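Local coordinates for fanconi-associated nuclease 1 homolog (Pseudomonas aeruginosa, PDB 5Y7Q), which belongs to the FAN1 family of DNA-binding nuclease homologues, with a helical N-terminal part and a VRR-NUC domain near the C-terminus, at residues P40-A52 with F73-R86. Sequence-based numbering, arbitrary orientation.
Sequences PFYYLHNFRAVLA and FAELPEASQALLVR. With nucleotides of chain B.
L44 is the knob where helix 42-52 meets helix 78-86, and the hole it fills is lined by E78, Q81, A82 and V85. The small A82 is where the backbones come closest, the CA atoms of L44 and A82 lying 5.6 Å apart, while the two axes cross almost perpendicularly, at 87°. L44 swings CG away from the backbone N (chi1 173°), carrying both methyls over helix 78-86: CD1 lies 3.5 Å from Q81 CB and also meets F73 CZ at the ring edge, whereas CD2 rests on E78 CG. A second bump, V85 CG2, lies over the face of the F47 ring, 3.5 Å from F47 CG. F73, from the end of helix 64-75, has F47 CE2 over one face of its ring and Q81 CG over the other, with L51 CD1 3.6 Å from F73 CD2. On the more exposed side, R48 NH2 donates a nearly straight hydrogen bond of 3.2 Å, part of a salt bridge, to E78 OE2 on its anti lone pair.

Toward the DNA, R86 lies over the Y43 ring in a cation-pi contact, R86 CZ 3.7 Å from the ring centroid and the two planes 37° apart. E104 forms a salt bridge with R86 NH2 and a hydrogen bond with Y43 OH, which probably helps hold the guanidinium while NH1 and NH2 bond to OP2 of DG10 of chain B, which Y42 OH also binds at 2.6 Å. This is a near-perpendicular helix crossing built round a single leucine knob, in the FAN1 HTH domain, ending in a phosphate-binding site for DNA.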
# COMPACT_ATOMS: atom_id res chain seq x y z
N PRO A 40 -5.46 25.38 -20.29
CA PRO A 40 -6.57 24.41 -20.41
C PRO A 40 -6.13 23.02 -20.85
O PRO A 40 -6.90 22.06 -20.67
CB PRO A 40 -7.49 25.05 -21.45
CG PRO A 40 -6.64 26.06 -22.14
CD PRO A 40 -5.64 26.55 -21.15
N PHE A 41 -4.94 22.88 -21.42
CA PHE A 41 -4.41 21.60 -21.87
C PHE A 41 -3.44 20.94 -20.87
O PHE A 41 -2.68 20.06 -21.27
CB PHE A 41 -3.77 21.74 -23.25
CG PHE A 41 -4.79 21.79 -24.36
CD1 PHE A 41 -5.57 20.67 -24.64
CD2 PHE A 41 -4.98 22.95 -25.11
CE1 PHE A 41 -6.54 20.71 -25.65
CE2 PHE A 41 -5.93 22.99 -26.12
CZ PHE A 41 -6.71 21.88 -26.40
N TYR A 42 -3.41 21.39 -19.61
CA TYR A 42 -2.43 20.94 -18.62
C TYR A 42 -2.21 19.42 -18.66
O TYR A 42 -1.06 18.95 -18.63
CB TYR A 42 -2.87 21.36 -17.20
CG TYR A 42 -4.10 20.64 -16.69
CD1 TYR A 42 -5.38 21.09 -16.99
CD2 TYR A 42 -3.99 19.47 -15.95
CE1 TYR A 42 -6.51 20.41 -16.55
CE2 TYR A 42 -5.09 18.78 -15.51
CZ TYR A 42 -6.35 19.25 -15.81
OH TYR A 42 -7.45 18.55 -15.36
N TYR A 43 -3.30 18.66 -18.79
CA TYR A 43 -3.22 17.20 -18.76
C TYR A 43 -2.49 16.66 -19.99
O TYR A 43 -1.63 15.78 -19.88
CB TYR A 43 -4.63 16.61 -18.66
CG TYR A 43 -5.56 17.01 -19.81
CD1 TYR A 43 -6.21 18.25 -19.80
CD2 TYR A 43 -5.79 16.16 -20.89
CE1 TYR A 43 -7.05 18.63 -20.84
CE2 TYR A 43 -6.65 16.52 -21.92
CZ TYR A 43 -7.28 17.76 -21.90
OH TYR A 43 -8.13 18.15 -22.92
N LEU A 44 -2.81 17.19 -21.18
CA LEU A 44 -2.11 16.78 -22.39
C LEU A 44 -0.61 17.08 -22.30
O LEU A 44 0.22 16.22 -22.60
CB LEU A 44 -2.72 17.45 -23.61
CG LEU A 44 -2.02 17.28 -24.94
CD1 LEU A 44 -2.03 15.83 -25.32
CD2 LEU A 44 -2.75 18.09 -25.97
N HIS A 45 -0.26 18.31 -21.87
CA HIS A 45 1.13 18.67 -21.58
C HIS A 45 1.82 17.63 -20.70
O HIS A 45 2.95 17.19 -20.99
CB HIS A 45 1.19 20.03 -20.89
CG HIS A 45 0.72 21.17 -21.74
ND1 HIS A 45 0.60 21.09 -23.11
CD2 HIS A 45 0.35 22.43 -21.40
CE1 HIS A 45 0.17 22.24 -23.58
NE2 HIS A 45 0.01 23.08 -22.57
N ASN A 46 1.16 17.21 -19.61
CA ASN A 46 1.77 16.20 -18.75
C ASN A 46 1.99 14.90 -19.52
O ASN A 46 3.05 14.26 -19.40
CB ASN A 46 0.92 15.97 -17.49
CG ASN A 46 0.72 17.25 -16.66
OD1 ASN A 46 1.48 18.22 -16.77
ND2 ASN A 46 -0.33 17.25 -15.82
N PHE A 47 1.02 14.50 -20.33
CA PHE A 47 1.13 13.24 -21.07
C PHE A 47 2.29 13.27 -22.07
O PHE A 47 3.05 12.29 -22.17
CB PHE A 47 -0.19 12.96 -21.78
CG PHE A 47 -0.30 11.57 -22.31
CD1 PHE A 47 -0.84 10.56 -21.53
CD2 PHE A 47 0.14 11.26 -23.58
CE1 PHE A 47 -0.93 9.27 -22.02
CE2 PHE A 47 0.03 9.98 -24.06
CZ PHE A 47 -0.50 8.98 -23.28
N ARG A 48 2.42 14.36 -22.84
CA ARG A 48 3.60 14.54 -23.70
C ARG A 48 4.90 14.47 -22.88
O ARG A 48 5.88 13.85 -23.32
CB ARG A 48 3.51 15.87 -24.47
CG ARG A 48 2.17 16.13 -25.16
CD ARG A 48 2.30 16.89 -26.44
NE ARG A 48 2.01 18.33 -26.33
CZ ARG A 48 1.04 18.96 -27.00
NH1 ARG A 48 0.24 18.26 -27.79
NH2 ARG A 48 0.86 20.27 -26.87
N ALA A 49 4.91 15.07 -21.68
CA ALA A 49 6.09 14.97 -20.83
C ALA A 49 6.46 13.53 -20.53
O ALA A 49 7.65 13.16 -20.58
CB ALA A 49 5.87 15.74 -19.52
N VAL A 50 5.46 12.69 -20.21
CA VAL A 50 5.75 11.28 -19.93
C VAL A 50 6.26 10.55 -21.17
O VAL A 50 7.18 9.72 -21.07
CB VAL A 50 4.52 10.57 -19.33
CG1 VAL A 50 4.50 9.10 -19.78
CG2 VAL A 50 4.56 10.64 -17.82
N LEU A 51 5.65 10.81 -22.34
CA LEU A 51 6.11 10.14 -23.55
C LEU A 51 7.57 10.47 -23.84
O LEU A 51 8.38 9.58 -24.11
CB LEU A 51 5.24 10.51 -24.75
CG LEU A 51 3.78 10.06 -24.65
CD1 LEU A 51 3.10 10.38 -25.94
CD2 LEU A 51 3.62 8.58 -24.30
N ALA A 52 7.93 11.76 -23.75
CA ALA A 52 9.32 12.15 -23.96
C ALA A 52 10.25 11.45 -22.98
O ALA A 52 11.25 10.84 -23.38
CB ALA A 52 9.46 13.67 -23.83
N PHE A 73 1.24 9.25 -32.14
CA PHE A 73 0.63 10.23 -31.26
C PHE A 73 1.19 11.63 -31.50
O PHE A 73 0.43 12.61 -31.52
CB PHE A 73 0.84 9.82 -29.81
CG PHE A 73 0.20 10.76 -28.81
CD1 PHE A 73 -1.07 10.52 -28.33
CD2 PHE A 73 0.88 11.88 -28.36
CE1 PHE A 73 -1.65 11.37 -27.43
CE2 PHE A 73 0.29 12.73 -27.45
CZ PHE A 73 -0.98 12.48 -26.99
N ALA A 74 2.51 11.74 -31.67
CA ALA A 74 3.09 13.04 -32.03
C ALA A 74 2.51 13.60 -33.33
O ALA A 74 2.45 14.82 -33.51
CB ALA A 74 4.60 12.91 -32.15
N GLU A 75 2.07 12.73 -34.24
CA GLU A 75 1.47 13.25 -35.47
C GLU A 75 0.05 13.80 -35.29
O GLU A 75 -0.44 14.51 -36.16
CB GLU A 75 1.45 12.17 -36.55
CG GLU A 75 2.79 11.50 -36.76
CD GLU A 75 3.91 12.51 -36.93
OE1 GLU A 75 3.75 13.44 -37.75
OE2 GLU A 75 4.95 12.37 -36.24
N LEU A 76 -0.63 13.50 -34.19
CA LEU A 76 -2.03 13.84 -34.08
C LEU A 76 -2.24 15.35 -33.92
O LEU A 76 -1.42 16.03 -33.29
CB LEU A 76 -2.66 13.13 -32.90
CG LEU A 76 -2.95 11.67 -33.21
CD1 LEU A 76 -3.14 10.93 -31.91
CD2 LEU A 76 -4.16 11.60 -34.14
N PRO A 77 -3.32 15.88 -34.47
CA PRO A 77 -3.71 17.25 -34.14
C PRO A 77 -4.02 17.37 -32.66
O PRO A 77 -4.44 16.41 -32.02
CB PRO A 77 -4.96 17.48 -34.99
CG PRO A 77 -5.49 16.10 -35.26
CD PRO A 77 -4.28 15.24 -35.39
N GLU A 78 -3.83 18.58 -32.13
CA GLU A 78 -3.88 18.78 -30.68
C GLU A 78 -5.17 18.24 -30.08
O GLU A 78 -5.15 17.53 -29.07
CB GLU A 78 -3.71 20.26 -30.34
CG GLU A 78 -3.16 20.52 -28.93
CD GLU A 78 -2.56 21.92 -28.79
OE1 GLU A 78 -3.22 22.90 -29.22
OE2 GLU A 78 -1.42 22.04 -28.28
N ALA A 79 -6.31 18.53 -30.72
CA ALA A 79 -7.59 18.14 -30.13
C ALA A 79 -7.73 16.63 -30.04
O ALA A 79 -8.33 16.10 -29.09
CB ALA A 79 -8.74 18.74 -30.92
N SER A 80 -7.19 15.89 -31.01
CA SER A 80 -7.29 14.44 -30.92
C SER A 80 -6.36 13.90 -29.85
O SER A 80 -6.73 12.97 -29.11
CB SER A 80 -6.99 13.81 -32.27
OG SER A 80 -7.67 14.53 -33.27
N GLN A 81 -5.14 14.45 -29.75
CA GLN A 81 -4.30 14.13 -28.59
C GLN A 81 -5.08 14.33 -27.28
O GLN A 81 -5.15 13.43 -26.44
CB GLN A 81 -3.04 15.00 -28.60
CG GLN A 81 -2.01 14.62 -29.64
CD GLN A 81 -0.77 15.49 -29.55
OE1 GLN A 81 -0.86 16.69 -29.31
NE2 GLN A 81 0.41 14.90 -29.77
N ALA A 82 -5.69 15.52 -27.12
CA ALA A 82 -6.39 15.87 -25.89
C ALA A 82 -7.52 14.90 -25.61
O ALA A 82 -7.69 14.43 -24.47
CB ALA A 82 -6.94 17.29 -25.97
N LEU A 83 -8.32 14.59 -26.63
CA LEU A 83 -9.41 13.65 -26.45
C LEU A 83 -8.89 12.31 -25.98
O LEU A 83 -9.45 11.72 -25.04
CB LEU A 83 -10.19 13.48 -27.75
CG LEU A 83 -11.35 12.53 -27.52
CD1 LEU A 83 -12.25 13.11 -26.43
CD2 LEU A 83 -12.11 12.29 -28.83
N LEU A 84 -7.80 11.85 -26.59
CA LEU A 84 -7.22 10.58 -26.16
C LEU A 84 -6.92 10.61 -24.68
O LEU A 84 -7.38 9.74 -23.91
CB LEU A 84 -5.95 10.29 -26.93
CG LEU A 84 -5.56 8.83 -26.73
CD1 LEU A 84 -6.78 7.97 -27.03
CD2 LEU A 84 -4.42 8.45 -27.66
N VAL A 85 -6.16 11.61 -24.25
CA VAL A 85 -5.72 11.60 -22.87
C VAL A 85 -6.92 11.64 -21.93
O VAL A 85 -6.96 10.92 -20.91
CB VAL A 85 -4.75 12.77 -22.64
CG1 VAL A 85 -4.41 12.89 -21.21
CG2 VAL A 85 -3.48 12.51 -23.45
N ARG A 86 -7.95 12.40 -22.31
CA ARG A 86 -9.18 12.38 -21.53
C ARG A 86 -9.74 10.96 -21.39
O ARG A 86 -10.10 10.55 -20.29
CB ARG A 86 -10.22 13.30 -22.14
CG ARG A 86 -9.84 14.73 -22.05
CD ARG A 86 -9.64 15.18 -20.65
NE ARG A 86 -9.78 16.62 -20.62
CZ ARG A 86 -9.88 17.36 -19.51
NH1 ARG A 86 -9.84 16.78 -18.33
NH2 ARG A 86 -10.03 18.69 -19.61
P DG B 10 -10.44 20.30 -15.86
OP1 DG B 10 -11.06 21.39 -16.64
OP2 DG B 10 -9.73 19.17 -16.48
O5' DG B 10 -9.49 21.04 -14.82
C5' DG B 10 -10.03 22.09 -14.03
C4' DG B 10 -9.19 22.29 -12.81
O4' DG B 10 -9.35 21.15 -11.94
C3' DG B 10 -7.70 22.41 -13.11
O3' DG B 10 -7.21 23.66 -12.66
C2' DG B 10 -7.05 21.26 -12.34
C1' DG B 10 -8.12 20.84 -11.36
N9 DG B 10 -8.08 19.42 -11.11
C8 DG B 10 -7.91 18.42 -12.04
N7 DG B 10 -7.91 17.22 -11.53
C5 DG B 10 -8.06 17.44 -10.16
C6 DG B 10 -8.12 16.52 -9.09
O6 DG B 10 -8.05 15.28 -9.13
N1 DG B 10 -8.28 17.19 -7.86
C2 DG B 10 -8.37 18.56 -7.70
N2 DG B 10 -8.52 19.02 -6.45
N3 DG B 10 -8.32 19.42 -8.70
C4 DG B 10 -8.16 18.80 -9.90